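Local coordinates for CaaX farnesyltransferase alpha subunit Ram2 (Aspergillus fumigatus, PDB 4MBG), which forms, with the beta subunit Ram1, the heterodimeric protein farnesyltransferase, which transfers a farnesyl group from farnesyl diphosphate to a cysteine near the C-terminus of CaaX proteins, at the interface of chains A and B. Residues are numbered along the deposited sequence; one frame, centred on the assembly and turned at random. Chains: chain A, CaaX farnesyltransferase alpha subunit Ram2; chain B, CaaX farnesyltransferase beta subunit Ram1.

Contact 1: the interface of chains A and B. Residues chain A 344-345, 348, 351; chain B 342, 397, 399-400.
One face of the A:Tyr348 ring is turned to B:Leu400, B:Leu342 and B:Val397, the apolar core of this patch between the alpha and beta subunits of the farnesyltransferase heterodimer. Chain A contributes one side of its C-terminal helix 343-362; chain B brings helix 338-346 and a loop that includes B:Val397 and B:Leu400. With CG of A:Tyr348 turned away from its backbone N (chi1 172°), the ring swings out from the helix and lays this face against chain B. The methyl CD2 of B:Leu400 sits 3.6 Å from CB of A:Tyr348 and also meets CG and CD1 at the base of the ring. Farther out, two opposite rims are met from the same face: CE1 lies 3.8 Å from CG1 of B:Val397, and CE2 lies 3.8 Å from CD1 of B:Leu342, whose side chain runs at about a right angle to the tyrosine. A flat aromatic suits this place because one broad face can receive methyl groups of three branched side chains at once.

Beside this core, A:Tyr345 packs more loosely, its CE1 4.2 Å from CB of B:Leu342, although its backbone N approaches O of B:Leu400. At the polar margin A:Asn344, on the first helical turn, lays CB closely against the backbone of B:Asn399 and B:Leu400, where a short polar side chain can lie beside peptide groups. At the other end, A:Arg351 bends at chi3 (-61°), bringing its guanidinium back over its own helix, with one face above CA of A:Tyr348. Its NH2 lies in the plane of the tyrosine ring, at the edge, and stands 3.2 Å from the carbonyl O of B:Val397.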
loop_
_atom_site.group_PDB
_atom_site.type_symbol
_atom_site.label_atom_id
_atom_site.label_comp_id
_atom_site.label_asym_id
_atom_site.label_seq_id
_atom_site.Cartn_x
_atom_site.Cartn_y
_atom_site.Cartn_z
ATOM N N ASN A 344 10.175 19.907 -7.608
ATOM C CA ASN A 344 8.863 20.286 -8.158
ATOM C C ASN A 344 7.843 20.592 -7.072
ATOM O O ASN A 344 6.990 21.460 -7.247
ATOM C CB ASN A 344 8.336 19.244 -9.155
ATOM C CG ASN A 344 9.142 19.221 -10.425
ATOM O OD1 ASN A 344 9.599 20.273 -10.898
ATOM N ND2 ASN A 344 9.352 18.042 -10.972
ATOM N N TYR A 345 7.946 19.889 -5.947
ATOM C CA TYR A 345 7.107 20.213 -4.793
ATOM C C TYR A 345 7.518 21.568 -4.170
ATOM O O TYR A 345 6.664 22.423 -3.880
ATOM C CB TYR A 345 7.141 19.078 -3.747
ATOM C CG TYR A 345 6.407 19.484 -2.495
ATOM C CD1 TYR A 345 5.021 19.707 -2.512
ATOM C CD2 TYR A 345 7.094 19.698 -1.309
ATOM C CE1 TYR A 345 4.350 20.128 -1.361
ATOM C CE2 TYR A 345 6.421 20.109 -0.158
ATOM C CZ TYR A 345 5.072 20.341 -0.202
ATOM O OH TYR A 345 4.447 20.762 0.944
ATOM N N TYR A 348 6.229 24.237 -6.371
ATOM C CA TYR A 348 4.790 24.389 -6.169
ATOM C C TYR A 348 4.519 25.266 -4.935
ATOM O O TYR A 348 3.659 26.162 -4.962
ATOM C CB TYR A 348 4.142 23.021 -6.017
ATOM C CG TYR A 348 2.686 23.034 -5.623
ATOM C CD1 TYR A 348 1.702 23.364 -6.550
ATOM C CD2 TYR A 348 2.293 22.709 -4.329
ATOM C CE1 TYR A 348 0.357 23.350 -6.204
ATOM C CE2 TYR A 348 0.960 22.699 -3.975
ATOM C CZ TYR A 348 -0.003 23.027 -4.916
ATOM O OH TYR A 348 -1.330 23.026 -4.575
ATOM N N ARG A 351 5.269 28.832 -5.762
ATOM C CA ARG A 351 4.171 29.400 -6.551
ATOM C C ARG A 351 2.980 29.774 -5.672
ATOM O O ARG A 351 2.371 30.823 -5.857
ATOM C CB ARG A 351 3.720 28.438 -7.660
ATOM C CG ARG A 351 4.754 28.227 -8.758
ATOM C CD ARG A 351 4.142 27.651 -10.045
ATOM N NE ARG A 351 3.517 26.337 -9.881
ATOM C CZ ARG A 351 4.170 25.176 -9.916
ATOM N NH1 ARG A 351 5.482 25.161 -10.076
ATOM N NH2 ARG A 351 3.511 24.025 -9.777
ATOM N N LEU B 342 0.313 16.024 0.757
ATOM C CA LEU B 342 1.255 16.369 -0.307
ATOM C C LEU B 342 2.731 16.305 0.097
ATOM O O LEU B 342 3.526 15.684 -0.621
ATOM C CB LEU B 342 0.936 17.753 -0.880
ATOM C CG LEU B 342 0.285 17.842 -2.229
ATOM C CD1 LEU B 342 0.114 19.350 -2.504
ATOM C CD2 LEU B 342 1.179 17.203 -3.289
ATOM N N VAL B 397 -1.016 21.887 -12.281
ATOM C CA VAL B 397 0.069 21.972 -11.316
ATOM C C VAL B 397 1.293 21.221 -11.815
ATOM O O VAL B 397 2.395 21.406 -11.291
ATOM C CB VAL B 397 -0.346 21.443 -9.911
ATOM C CG1 VAL B 397 -1.494 22.285 -9.365
ATOM C CG2 VAL B 397 -0.744 19.954 -9.967
ATOM N N ASN B 399 3.720 17.861 -12.701
ATOM C CA ASN B 399 4.229 16.772 -11.882
ATOM C C ASN B 399 4.970 17.306 -10.692
ATOM O O ASN B 399 5.892 18.107 -10.844
ATOM C CB ASN B 399 5.156 15.911 -12.725
ATOM C CG ASN B 399 4.428 15.271 -13.866
ATOM O OD1 ASN B 399 3.412 14.613 -13.653
ATOM N ND2 ASN B 399 4.898 15.502 -15.092
ATOM N N LEU B 400 4.579 16.855 -9.503
ATOM C CA LEU B 400 5.123 17.417 -8.280
ATOM C C LEU B 400 6.211 16.536 -7.656
ATOM O O LEU B 400 6.592 16.736 -6.510
ATOM C CB LEU B 400 3.990 17.663 -7.286
ATOM C CG LEU B 400 2.932 18.657 -7.756
ATOM C CD1 LEU B 400 1.837 18.781 -6.678
ATOM C CD2 LEU B 400 3.557 20.018 -8.008
#

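Contact 2: the interface of chains A and B. Residues chain A 259, 341-342, 345; chain B 343, 346-347, 349.
A bend at chi3 of A:Arg342 (62°) and a B:Ser346 hydroxyl turned away from its own backbone N (chi1 171°) bring the two groups together at this alpha-beta interface of the prenyltransferase family. The arginine comes from the 3-10 turn 340-342, just ahead of the last helix of chain A, and the serine from the end of helix 338-346 of chain B. NE of A:Arg342 donates to OG of B:Ser346 at 2.8 Å, almost straight at 176° and in the guanidinium plane. Serine is small enough to sit at this edge while offering an acceptor; the long arginine carries its donor there while its flat end packs over CA of B:Ala347, 3.7 Å from CZ. The carbonyl O of B:Pro343 stands 3.3 Å from NH2, well out of the guanidinium plane and on the same face as that CA. CB of B:Ala347 also sits over the centre of the A:Arg259 guanidinium, 3.8 Å from CZ, so a small methyl can lie against both guanidinium groups without holding them apart. A:Tyr345 approaches the B:Ser346 hydroxyl from another direction, its CB 3.3 Å from OG, while its phenol OH lies 3.5 Å from CB of B:Pro343. At the far end, the extended B:Gln349, whose aliphatic part can rest on isoleucine, crosses A:Ile341 at about a right angle, its CD 3.9 Å from CG1 in the longer branch.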
loop_
_atom_site.group_PDB
_atom_site.type_symbol
_atom_site.label_atom_id
_atom_site.label_comp_id
_atom_site.label_asym_id
_atom_site.label_seq_id
_atom_site.Cartn_x
_atom_site.Cartn_y
_atom_site.Cartn_z
ATOM N N ARG A 259 13.805 12.622 9.982
ATOM C CA ARG A 259 12.490 13.193 9.724
ATOM C C ARG A 259 11.457 12.883 10.809
ATOM O O ARG A 259 10.583 13.707 11.104
ATOM C CB ARG A 259 11.949 12.707 8.373
ATOM C CG ARG A 259 10.535 13.189 8.047
ATOM C CD ARG A 259 10.139 12.664 6.684
ATOM N NE ARG A 259 11.173 13.019 5.711
ATOM C CZ ARG A 259 11.228 14.186 5.083
ATOM N NH1 ARG A 259 10.278 15.104 5.301
ATOM N NH2 ARG A 259 12.204 14.416 4.216
ATOM N N ILE A 341 15.713 16.501 -5.006
ATOM C CA ILE A 341 14.846 15.590 -5.766
ATOM C C ILE A 341 13.370 15.993 -5.663
ATOM O O ILE A 341 12.553 15.624 -6.529
ATOM C CB ILE A 341 15.061 14.111 -5.319
ATOM C CG1 ILE A 341 14.572 13.146 -6.390
ATOM C CG2 ILE A 341 14.328 13.849 -3.998
ATOM C CD1 ILE A 341 15.361 13.155 -7.635
ATOM N N ARG A 342 13.037 16.771 -4.618
ATOM C CA ARG A 342 11.672 17.242 -4.393
ATOM C C ARG A 342 11.454 18.665 -4.953
ATOM O O ARG A 342 10.500 19.356 -4.591
ATOM C CB ARG A 342 11.334 17.160 -2.891
ATOM C CG ARG A 342 11.391 15.703 -2.402
ATOM C CD ARG A 342 11.321 15.585 -0.896
ATOM N NE ARG A 342 10.072 16.118 -0.369
ATOM C CZ ARG A 342 9.899 16.501 0.888
ATOM N NH1 ARG A 342 10.910 16.434 1.745
ATOM N NH2 ARG A 342 8.723 16.966 1.292
ATOM N N TYR A 345 7.946 19.889 -5.947
ATOM C CA TYR A 345 7.107 20.213 -4.793
ATOM C C TYR A 345 7.518 21.568 -4.170
ATOM O O TYR A 345 6.664 22.423 -3.880
ATOM C CB TYR A 345 7.141 19.078 -3.747
ATOM C CG TYR A 345 6.407 19.484 -2.495
ATOM C CD1 TYR A 345 5.021 19.707 -2.512
ATOM C CD2 TYR A 345 7.094 19.698 -1.309
ATOM C CE1 TYR A 345 4.350 20.128 -1.361
ATOM C CE2 TYR A 345 6.421 20.109 -0.158
ATOM C CZ TYR A 345 5.072 20.341 -0.202
ATOM O OH TYR A 345 4.447 20.762 0.944
ATOM N N PRO B 343 3.119 16.956 1.220
ATOM C CA PRO B 343 4.549 16.855 1.533
ATOM C C PRO B 343 4.970 15.432 1.891
ATOM O O PRO B 343 6.085 15.047 1.555
ATOM C CB PRO B 343 4.744 17.783 2.743
ATOM C CG PRO B 343 3.336 18.108 3.254
ATOM C CD PRO B 343 2.420 17.948 2.068
ATOM N N SER B 346 5.484 13.668 -1.379
ATOM C CA SER B 346 6.724 14.192 -1.933
ATOM C C SER B 346 7.957 13.594 -1.256
ATOM O O SER B 346 8.936 13.232 -1.925
ATOM C CB SER B 346 6.711 15.737 -1.835
ATOM O OG SER B 346 7.975 16.278 -2.182
ATOM N N ALA B 347 7.901 13.449 0.069
ATOM C CA ALA B 347 9.047 12.933 0.828
ATOM C C ALA B 347 9.307 11.451 0.606
ATOM O O ALA B 347 10.300 10.937 1.090
ATOM C CB ALA B 347 8.850 13.188 2.350
ATOM N N GLN B 349 10.267 10.193 -2.090
ATOM C CA GLN B 349 11.322 10.061 -3.089
ATOM C C GLN B 349 12.678 10.492 -2.549
ATOM O O GLN B 349 12.774 11.554 -1.929
ATOM C CB GLN B 349 10.966 10.906 -4.321
ATOM C CG GLN B 349 11.811 10.523 -5.519
ATOM C CD GLN B 349 11.306 11.145 -6.789
ATOM O OE1 GLN B 349 10.590 12.150 -6.751
ATOM N NE2 GLN B 349 11.701 10.571 -7.931
#

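The centres of the C-alpha atoms of contact 1 and contact 2 lie about 10 Å apart, and the two patches are neighbouring parts of one subunit interface. A:Tyr345 belongs to both, and helix 338-346 of chain B also serves both. On chain A the path runs from the 3-10 turn 340-342 directly into helix 343-362, so contact 2 holds the start of this segment while contact 1 continues along the helix. Contact 1 is mainly apolar packing, whereas contact 2 adds a directional hydrogen bond; together they should fix both position and orientation of the C-terminal helix of Ram2 against Ram1 in the heterodimer.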